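Local coordinates for structural protein ORF273 (PDB 4ART), which is a virion structural protein of the Acidianus two-tailed virus, stable to heat and acid, whose precise role in the particle is not established, at residues P111-I116 with R196-E201; F119-E122 with R127-N130; Q177-K182 with A188-D193. All coordinates share one frame; numbering follows the deposited sequence.

Interaction 1: P111-I116 with R196-E201; sequences PSISDI and RIVAEE. With SO4 (sulfate ion), chain E.
Ile113 meets the 196-201 segment at two neighbouring residues. Its CD1 comes to 4.0 Å from Val198 CG1, the two side chains running at a slant to each other, while Ile113 CG2 and CG1 lie 4.1 and 4.2 Å from Ala199 CB. The first torsion (chi1 -82°) sets CG2 anti to the backbone N, toward Ala199, and chi2 (-67°) swings CD1 to Val198. With just 116 Å² buried and no hydrogen bond between the segments, the contact is purely apolar. Consistent with the short alanine side chain, the CA atoms of Ile113 and Ala199 are 7.0 Å apart.

One residue earlier, Ser112 is the N-cap of helix 113-123: its OG accepts from Asp115 N at 3.0 Å, a nearly straight bond (167°). The same OG donates to sulfate O1, which also takes a weak bond from Ser114 N, so the anion, probably from the crystallisation liquor, sits at the helix N terminus. Further out, Tyr210 touches Ile113, and Arg215 of the second subunit packs on Ser114 and Ala199. This is helix-to-helix packing, a capped N-terminal turn meeting the C-terminal part of helix 188-201 beside the dimer interface.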
loop_
_atom_site.group_PDB
_atom_site.type_symbol
_atom_site.label_atom_id
_atom_site.label_comp_id
_atom_site.label_asym_id
_atom_site.label_seq_id
_atom_site.Cartn_x
_atom_site.Cartn_y
_atom_site.Cartn_z
ATOM N N PRO A 111 -11.570 -0.946 -0.244
ATOM C CA PRO A 111 -11.052 -0.987 1.126
ATOM C C PRO A 111 -10.178 -2.194 1.320
ATOM O O PRO A 111 -10.303 -3.211 0.636
ATOM C CB PRO A 111 -12.293 -1.197 1.981
ATOM C CG PRO A 111 -13.333 -1.645 1.052
ATOM C CD PRO A 111 -13.035 -1.098 -0.284
ATOM N N SER A 112 -9.260 -2.033 2.244
ATOM C CA SER A 112 -8.360 -3.019 2.767
ATOM C C SER A 112 -9.204 -4.250 3.195
ATOM O O SER A 112 -10.291 -4.075 3.776
ATOM C CB SER A 112 -7.656 -2.396 3.970
ATOM O OG SER A 112 -7.767 -3.212 5.114
ATOM N N ILE A 113 -8.702 -5.479 2.912
ATOM C CA ILE A 113 -9.367 -6.739 3.274
ATOM C C ILE A 113 -9.571 -6.776 4.785
ATOM O O ILE A 113 -10.668 -7.087 5.262
ATOM C CB ILE A 113 -8.578 -7.980 2.722
ATOM C CG1 ILE A 113 -8.928 -8.211 1.250
ATOM C CG2 ILE A 113 -8.852 -9.290 3.523
ATOM C CD1 ILE A 113 -10.407 -8.675 0.935
ATOM N N SER A 114 -8.517 -6.389 5.520
ATOM C CA SER A 114 -8.507 -6.331 6.974
ATOM C C SER A 114 -9.688 -5.525 7.491
ATOM O O SER A 114 -10.385 -5.977 8.391
ATOM C CB SER A 114 -7.194 -5.732 7.484
ATOM O OG SER A 114 -6.070 -6.513 7.123
ATOM N N ASP A 115 -9.899 -4.341 6.941
ATOM C CA ASP A 115 -10.994 -3.450 7.316
ATOM C C ASP A 115 -12.373 -4.047 7.068
ATOM O O ASP A 115 -13.175 -4.060 7.995
ATOM C CB ASP A 115 -10.867 -2.083 6.610
ATOM C CG ASP A 115 -9.875 -1.124 7.267
ATOM O OD1 ASP A 115 -9.541 -1.329 8.428
ATOM O OD2 ASP A 115 -9.456 -0.163 6.609
ATOM N N ILE A 116 -12.643 -4.562 5.872
ATOM C CA ILE A 116 -13.968 -5.157 5.529
ATOM C C ILE A 116 -14.283 -6.362 6.385
ATOM O O ILE A 116 -15.412 -6.507 6.846
ATOM C CB ILE A 116 -14.144 -5.488 4.017
ATOM C CG1 ILE A 116 -13.681 -4.371 3.163
ATOM C CG2 ILE A 116 -15.556 -5.998 3.601
ATOM C CD1 ILE A 116 -12.631 -4.895 2.452
ATOM N N ARG A 196 -6.507 -14.863 5.495
ATOM C CA ARG A 196 -5.678 -15.619 4.553
ATOM C C ARG A 196 -6.528 -16.308 3.457
ATOM O O ARG A 196 -6.174 -16.246 2.274
ATOM C CB ARG A 196 -4.817 -16.642 5.331
ATOM C CG ARG A 196 -3.859 -17.457 4.466
ATOM C CD ARG A 196 -3.374 -18.709 5.182
ATOM N NE ARG A 196 -4.292 -19.832 4.949
ATOM C CZ ARG A 196 -5.174 -20.305 5.831
ATOM N NH1 ARG A 196 -5.240 -19.792 7.054
ATOM N NH2 ARG A 196 -5.977 -21.311 5.504
ATOM N N ILE A 197 -7.620 -16.996 3.852
ATOM C CA ILE A 197 -8.549 -17.663 2.917
ATOM C C ILE A 197 -9.198 -16.655 1.938
ATOM O O ILE A 197 -9.238 -16.920 0.734
ATOM C CB ILE A 197 -9.646 -18.473 3.670
ATOM C CG1 ILE A 197 -9.001 -19.576 4.571
ATOM C CG2 ILE A 197 -10.671 -19.090 2.666
ATOM C CD1 ILE A 197 -10.012 -20.352 5.528
ATOM N N VAL A 198 -9.724 -15.541 2.474
ATOM C CA VAL A 198 -10.433 -14.499 1.716
ATOM C C VAL A 198 -9.508 -13.855 0.684
ATOM O O VAL A 198 -9.890 -13.756 -0.495
ATOM C CB VAL A 198 -11.127 -13.421 2.641
ATOM C CG1 VAL A 198 -11.774 -12.281 1.852
ATOM C CG2 VAL A 198 -12.083 -14.049 3.644
ATOM N N ALA A 199 -8.283 -13.474 1.109
ATOM C CA ALA A 199 -7.366 -12.702 0.272
ATOM C C ALA A 199 -6.379 -13.462 -0.580
ATOM O O ALA A 199 -5.962 -12.954 -1.620
ATOM C CB ALA A 199 -6.626 -11.713 1.135
ATOM N N GLU A 200 -5.929 -14.624 -0.103
ATOM C CA GLU A 200 -4.830 -15.395 -0.719
ATOM C C GLU A 200 -5.156 -16.806 -1.182
ATOM O O GLU A 200 -4.293 -17.448 -1.793
ATOM C CB GLU A 200 -3.677 -15.510 0.291
ATOM C CG GLU A 200 -3.150 -14.202 0.819
ATOM C CD GLU A 200 -2.135 -14.431 1.913
ATOM O OE1 GLU A 200 -0.968 -14.715 1.578
ATOM O OE2 GLU A 200 -2.490 -14.306 3.102
ATOM N N GLU A 201 -6.345 -17.327 -0.866
ATOM C CA GLU A 201 -6.667 -18.708 -1.242
ATOM C C GLU A 201 -7.781 -18.899 -2.242
ATOM O O GLU A 201 -7.581 -19.565 -3.261
ATOM C CB GLU A 201 -6.802 -19.636 -0.015
ATOM C CG GLU A 201 -5.537 -19.674 0.843
ATOM C CD GLU A 201 -5.553 -20.561 2.075
ATOM O OE1 GLU A 201 -6.644 -20.805 2.638
ATOM O OE2 GLU A 201 -4.454 -20.975 2.507
HETATM S S SO4 E . -4.425 -4.310 4.302
HETATM O O1 SO4 E . -5.645 -5.080 4.139
HETATM O O2 SO4 E . -4.620 -2.889 4.047
HETATM O O3 SO4 E . -3.948 -4.484 5.675
HETATM O O4 SO4 E . -3.416 -4.785 3.347
#

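Interaction 2: F119-E122 with R127-N130; sequences FYLE and RIAN
Leu121, Glu122 and Ile128 make the direct contact, and Ile128 CD1 is the atom they share. Leu121 CD1 lies 4.0 Å from Ile128 CD1 and 4.2 Å from Ile128 CG1, so one methyl of the leucine covers the end of the isoleucine, the two side chains crossing at about a right angle. This is the close-packed half: Phe191 touches both residues, Ile186 flanks them, and Phe228 of the second subunit packs against Ile128.

The other half is polar and bridged by water, although Glu122 itself is buried. Glu122 extends beyond CG, and this carries OE2 to 3.9 Å from Ile128 CD1, a contact without a bond. What joins the two segments there is a water, which donates to Glu122 OE2 at 2.8 Å and accepts from Ile128 N at 2.7 Å. Glu122 OE2 also has a weak hydrogen bond to a glycerol, probably from the crystallisation liquor, while Glu122 OE1 receives Thr134 N; both carboxylate oxygens thus have hydrogen-bond partners. Arg127, by contrast, points away from the helix and is exposed.

Four residues separate the segments, and the CA atoms of Glu122 and Arg127 are 5.9 Å apart. The arrangement is a helix-turn-strand unit: the chain turns back after helix 113-123, so that strand 127-128, paired in parallel with strand 185-186, packs on the helix's last turns.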
loop_
_atom_site.group_PDB
_atom_site.type_symbol
_atom_site.label_atom_id
_atom_site.label_comp_id
_atom_site.label_asym_id
_atom_site.label_seq_id
_atom_site.Cartn_x
_atom_site.Cartn_y
_atom_site.Cartn_z
ATOM N N PHE A 119 -14.977 -4.989 9.932
ATOM C CA PHE A 119 -16.282 -4.335 9.861
ATOM C C PHE A 119 -17.426 -5.363 9.753
ATOM O O PHE A 119 -18.393 -5.228 10.486
ATOM C CB PHE A 119 -16.317 -3.300 8.714
ATOM C CG PHE A 119 -15.306 -2.149 8.796
ATOM C CD1 PHE A 119 -14.772 -1.749 10.013
ATOM C CD2 PHE A 119 -14.946 -1.423 7.656
ATOM C CE1 PHE A 119 -13.878 -0.652 10.088
ATOM C CE2 PHE A 119 -14.044 -0.329 7.742
ATOM C CZ PHE A 119 -13.519 0.038 8.951
ATOM N N TYR A 120 -17.286 -6.418 8.914
ATOM C CA TYR A 120 -18.320 -7.466 8.787
ATOM C C TYR A 120 -18.456 -8.238 10.084
ATOM O O TYR A 120 -19.577 -8.408 10.568
ATOM C CB TYR A 120 -18.058 -8.447 7.608
ATOM C CG TYR A 120 -18.987 -9.656 7.646
ATOM C CD1 TYR A 120 -20.263 -9.599 7.087
ATOM C CD2 TYR A 120 -18.616 -10.832 8.306
ATOM C CE1 TYR A 120 -21.152 -10.673 7.196
ATOM C CE2 TYR A 120 -19.482 -11.926 8.391
ATOM C CZ TYR A 120 -20.751 -11.842 7.836
ATOM O OH TYR A 120 -21.607 -12.916 7.947
ATOM N N LEU A 121 -17.319 -8.741 10.642
ATOM C CA LEU A 121 -17.328 -9.506 11.883
ATOM C C LEU A 121 -18.049 -8.785 13.011
ATOM O O LEU A 121 -18.919 -9.367 13.653
ATOM C CB LEU A 121 -15.916 -9.907 12.310
ATOM C CG LEU A 121 -15.227 -11.015 11.495
ATOM C CD1 LEU A 121 -13.774 -11.090 11.845
ATOM C CD2 LEU A 121 -15.883 -12.382 11.689
ATOM N N GLU A 122 -17.729 -7.508 13.211
ATOM C CA GLU A 122 -18.317 -6.677 14.267
ATOM C C GLU A 122 -19.778 -6.350 14.051
ATOM O O GLU A 122 -20.542 -6.288 15.021
ATOM C CB GLU A 122 -17.496 -5.412 14.477
ATOM C CG GLU A 122 -16.184 -5.775 15.114
ATOM C CD GLU A 122 -15.102 -4.728 15.260
ATOM O OE1 GLU A 122 -15.280 -3.563 14.831
ATOM O OE2 GLU A 122 -14.079 -5.076 15.882
ATOM N N ARG A 127 -16.716 -10.339 18.203
ATOM C CA ARG A 127 -15.767 -9.427 18.865
ATOM C C ARG A 127 -14.356 -9.950 18.582
ATOM O O ARG A 127 -14.134 -11.147 18.715
ATOM C CB ARG A 127 -16.031 -9.337 20.394
ATOM C CG ARG A 127 -17.066 -8.264 20.753
ATOM C CD ARG A 127 -17.176 -8.017 22.256
ATOM N NE ARG A 127 -17.834 -6.738 22.569
ATOM C CZ ARG A 127 -19.149 -6.574 22.732
ATOM N NH1 ARG A 127 -19.977 -7.607 22.615
ATOM N NH2 ARG A 127 -19.645 -5.373 23.006
ATOM N N ILE A 128 -13.436 -9.081 18.122
ATOM C CA ILE A 128 -12.056 -9.457 17.818
ATOM C C ILE A 128 -11.235 -9.122 19.057
ATOM O O ILE A 128 -11.082 -7.943 19.415
ATOM C CB ILE A 128 -11.516 -8.803 16.482
ATOM C CG1 ILE A 128 -12.425 -9.132 15.286
ATOM C CG2 ILE A 128 -10.071 -9.212 16.175
ATOM C CD1 ILE A 128 -12.372 -8.174 14.162
ATOM N N ALA A 129 -10.803 -10.188 19.768
ATOM C CA ALA A 129 -10.028 -10.117 21.004
ATOM C C ALA A 129 -10.541 -8.993 21.941
ATOM O O ALA A 129 -11.755 -8.915 22.157
ATOM C CB ALA A 129 -8.544 -9.978 20.694
ATOM N N ASN A 130 -9.671 -8.098 22.432
ATOM C CA ASN A 130 -10.139 -7.032 23.320
ATOM C C ASN A 130 -10.394 -5.684 22.641
ATOM O O ASN A 130 -10.585 -4.677 23.333
ATOM C CB ASN A 130 -9.306 -6.919 24.612
ATOM C CG ASN A 130 -9.426 -8.139 25.495
ATOM O OD1 ASN A 130 -10.320 -8.260 26.356
ATOM N ND2 ASN A 130 -8.552 -9.110 25.262
HETATM O O HOH W 1 -14.144 -6.510 18.269
#

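Interaction 3: Q177-K182 with A188-D193; sequences QKLGNK and ADEFND
The carboxylate of Glu190, against which Leu179 rests, has both oxygens hydrogen-bonded just outside the two segments, OE1 in a salt bridge with Arg184. Thr187 OG1 is hydrogen-bonded to Glu190 N, so side chain and backbone of the glutamate are both tied to the connection between the helices.

Across the contact, Leu179 CD2 lies 4.1 Å from Glu190 OE2 and 4.2 Å from Glu190 CD, a methyl set against a carboxylate that is already engaged. Leu179 also touches Ile194, Leu121 and Ile186, which continues its packing toward the apolar side chains between the helices. Lys178 takes the more exposed side. Its chain bends at chi2 (86°), and CE then passes 4.0 Å from Asp193 CB, the two side chains crossing at about a right angle. The ammonium does not close on the acid: Lys178 NZ stays 4.8 Å from Asp193 OD2. Asp193 OD1 has a long, weak ion pair with Arg196. Helix 171-179 ends at once after Leu179, where Gly180 takes positive phi (96°).

No hydrogen bond or salt bridge crosses between 177-182 and 188-193. The chemistry therefore implies a surface contact of aliphatic carbon against aliphatic carbon and against a carboxylate already bonded elsewhere: opposite charges lie near enough for a modest attraction, probably weakened by solvent, while the firm polar bonds run to the connection instead.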
loop_
_atom_site.group_PDB
_atom_site.type_symbol
_atom_site.label_atom_id
_atom_site.label_comp_id
_atom_site.label_asym_id
_atom_site.label_seq_id
_atom_site.Cartn_x
_atom_site.Cartn_y
_atom_site.Cartn_z
ATOM N N GLN A 177 -18.198 -21.115 7.804
ATOM C CA GLN A 177 -17.444 -22.358 7.717
ATOM C C GLN A 177 -16.393 -22.469 8.834
ATOM O O GLN A 177 -16.244 -23.525 9.441
ATOM C CB GLN A 177 -16.773 -22.460 6.333
ATOM C CG GLN A 177 -16.226 -23.851 6.000
ATOM C CD GLN A 177 -17.324 -24.871 5.738
ATOM O OE1 GLN A 177 -18.472 -24.537 5.392
ATOM N NE2 GLN A 177 -16.992 -26.143 5.907
ATOM N N LYS A 178 -15.699 -21.366 9.136
ATOM C CA LYS A 178 -14.639 -21.340 10.146
ATOM C C LYS A 178 -15.095 -21.102 11.597
ATOM O O LYS A 178 -14.545 -21.719 12.503
ATOM C CB LYS A 178 -13.531 -20.349 9.738
ATOM C CG LYS A 178 -12.148 -20.664 10.334
ATOM C CD LYS A 178 -11.347 -21.669 9.491
ATOM C CE LYS A 178 -9.923 -21.792 9.978
ATOM N NZ LYS A 178 -9.027 -22.294 8.901
ATOM N N LEU A 179 -16.074 -20.217 11.823
ATOM C CA LEU A 179 -16.499 -19.853 13.187
ATOM C C LEU A 179 -17.863 -20.327 13.618
ATOM O O LEU A 179 -18.134 -20.365 14.810
ATOM C CB LEU A 179 -16.450 -18.316 13.376
ATOM C CG LEU A 179 -15.182 -17.576 12.978
ATOM C CD1 LEU A 179 -15.398 -16.069 13.089
ATOM C CD2 LEU A 179 -14.013 -17.987 13.837
ATOM N N GLY A 180 -18.740 -20.573 12.665
ATOM C CA GLY A 180 -20.123 -20.916 12.957
ATOM C C GLY A 180 -21.016 -19.693 12.883
ATOM O O GLY A 180 -20.572 -18.621 12.466
ATOM N N ASN A 181 -22.314 -19.875 13.138
ATOM C CA ASN A 181 -23.258 -18.763 13.032
ATOM C C ASN A 181 -23.394 -17.954 14.323
ATOM O O ASN A 181 -23.724 -16.769 14.266
ATOM C CB ASN A 181 -24.620 -19.214 12.452
ATOM C CG ASN A 181 -25.081 -18.450 11.214
ATOM O OD1 ASN A 181 -24.283 -17.892 10.438
ATOM N ND2 ASN A 181 -26.396 -18.427 10.984
ATOM N N LYS A 182 -23.103 -18.567 15.466
ATOM C CA LYS A 182 -23.202 -17.895 16.756
ATOM C C LYS A 182 -22.028 -16.919 16.976
ATOM O O LYS A 182 -20.866 -17.346 17.008
ATOM C CB LYS A 182 -23.314 -18.913 17.905
ATOM C CG LYS A 182 -23.814 -18.320 19.226
ATOM C CD LYS A 182 -23.204 -19.011 20.464
ATOM C CE LYS A 182 -23.904 -20.289 20.896
ATOM N NZ LYS A 182 -25.213 -20.029 21.555
ATOM N N ALA A 188 -6.913 -13.315 17.546
ATOM C CA ALA A 188 -6.186 -12.679 16.443
ATOM C C ALA A 188 -5.825 -13.757 15.403
ATOM O O ALA A 188 -5.894 -13.506 14.199
ATOM C CB ALA A 188 -4.925 -12.010 16.966
ATOM N N ASP A 189 -5.475 -14.973 15.886
ATOM C CA ASP A 189 -5.142 -16.114 15.036
ATOM C C ASP A 189 -6.310 -16.511 14.148
ATOM O O ASP A 189 -6.101 -16.753 12.959
ATOM C CB ASP A 189 -4.634 -17.295 15.852
ATOM C CG ASP A 189 -3.285 -17.013 16.491
ATOM O OD1 ASP A 189 -2.419 -16.389 15.818
ATOM O OD2 ASP A 189 -3.112 -17.351 17.681
ATOM N N GLU A 190 -7.536 -16.515 14.707
ATOM C CA GLU A 190 -8.771 -16.831 13.969
ATOM C C GLU A 190 -9.068 -15.783 12.920
ATOM O O GLU A 190 -9.495 -16.113 11.817
ATOM C CB GLU A 190 -9.947 -17.005 14.922
ATOM C CG GLU A 190 -9.857 -18.313 15.697
ATOM C CD GLU A 190 -11.011 -18.572 16.649
ATOM O OE1 GLU A 190 -11.384 -17.651 17.411
ATOM O OE2 GLU A 190 -11.520 -19.715 16.654
ATOM N N PHE A 191 -8.843 -14.514 13.259
ATOM C CA PHE A 191 -9.019 -13.413 12.328
ATOM C C PHE A 191 -8.053 -13.615 11.152
ATOM O O PHE A 191 -8.470 -13.540 9.999
ATOM C CB PHE A 191 -8.762 -12.067 13.028
ATOM C CG PHE A 191 -8.952 -10.877 12.136
ATOM C CD1 PHE A 191 -7.909 -10.407 11.340
ATOM C CD2 PHE A 191 -10.155 -10.214 12.109
ATOM C CE1 PHE A 191 -8.086 -9.332 10.505
ATOM C CE2 PHE A 191 -10.327 -9.134 11.277
ATOM C CZ PHE A 191 -9.288 -8.708 10.476
ATOM N N ASN A 192 -6.766 -13.890 11.456
ATOM C CA ASN A 192 -5.716 -14.117 10.463
ATOM C C ASN A 192 -6.000 -15.287 9.530
ATOM O O ASN A 192 -5.778 -15.159 8.321
ATOM C CB ASN A 192 -4.337 -14.218 11.138
ATOM C CG ASN A 192 -3.872 -12.915 11.751
ATOM O OD1 ASN A 192 -4.272 -11.811 11.338
ATOM N ND2 ASN A 192 -3.018 -13.020 12.753
ATOM N N ASP A 193 -6.487 -16.416 10.089
ATOM C CA ASP A 193 -6.850 -17.624 9.333
ATOM C C ASP A 193 -7.934 -17.310 8.332
ATOM O O ASP A 193 -7.821 -17.734 7.180
ATOM C CB ASP A 193 -7.314 -18.780 10.257
ATOM C CG ASP A 193 -6.224 -19.379 11.119
ATOM O OD1 ASP A 193 -5.048 -19.354 10.689
ATOM O OD2 ASP A 193 -6.552 -19.901 12.214
#

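How the interactions relate
From the N terminus, 111-116 opens the longest loop, which interaction 1 closes at 196-201, 80 residues on. Both other contacts nest within it, in series: interaction 2 closes a turn of only a few residues after helix 113-123, and interaction 3 closes the connection from helix 171-179 to helix 188-201. Interactions 1 and 2 share helix 113-123, and interactions 1 and 3 share helix 188-201. Phe191 joins the contacts: its CD2 lies 3.6 Å from Ile128 CD1, and its CZ 3.6 Å from Ser114 O. Together they tie three helices to the small parallel strand pair, and all three contacts touch the second subunit.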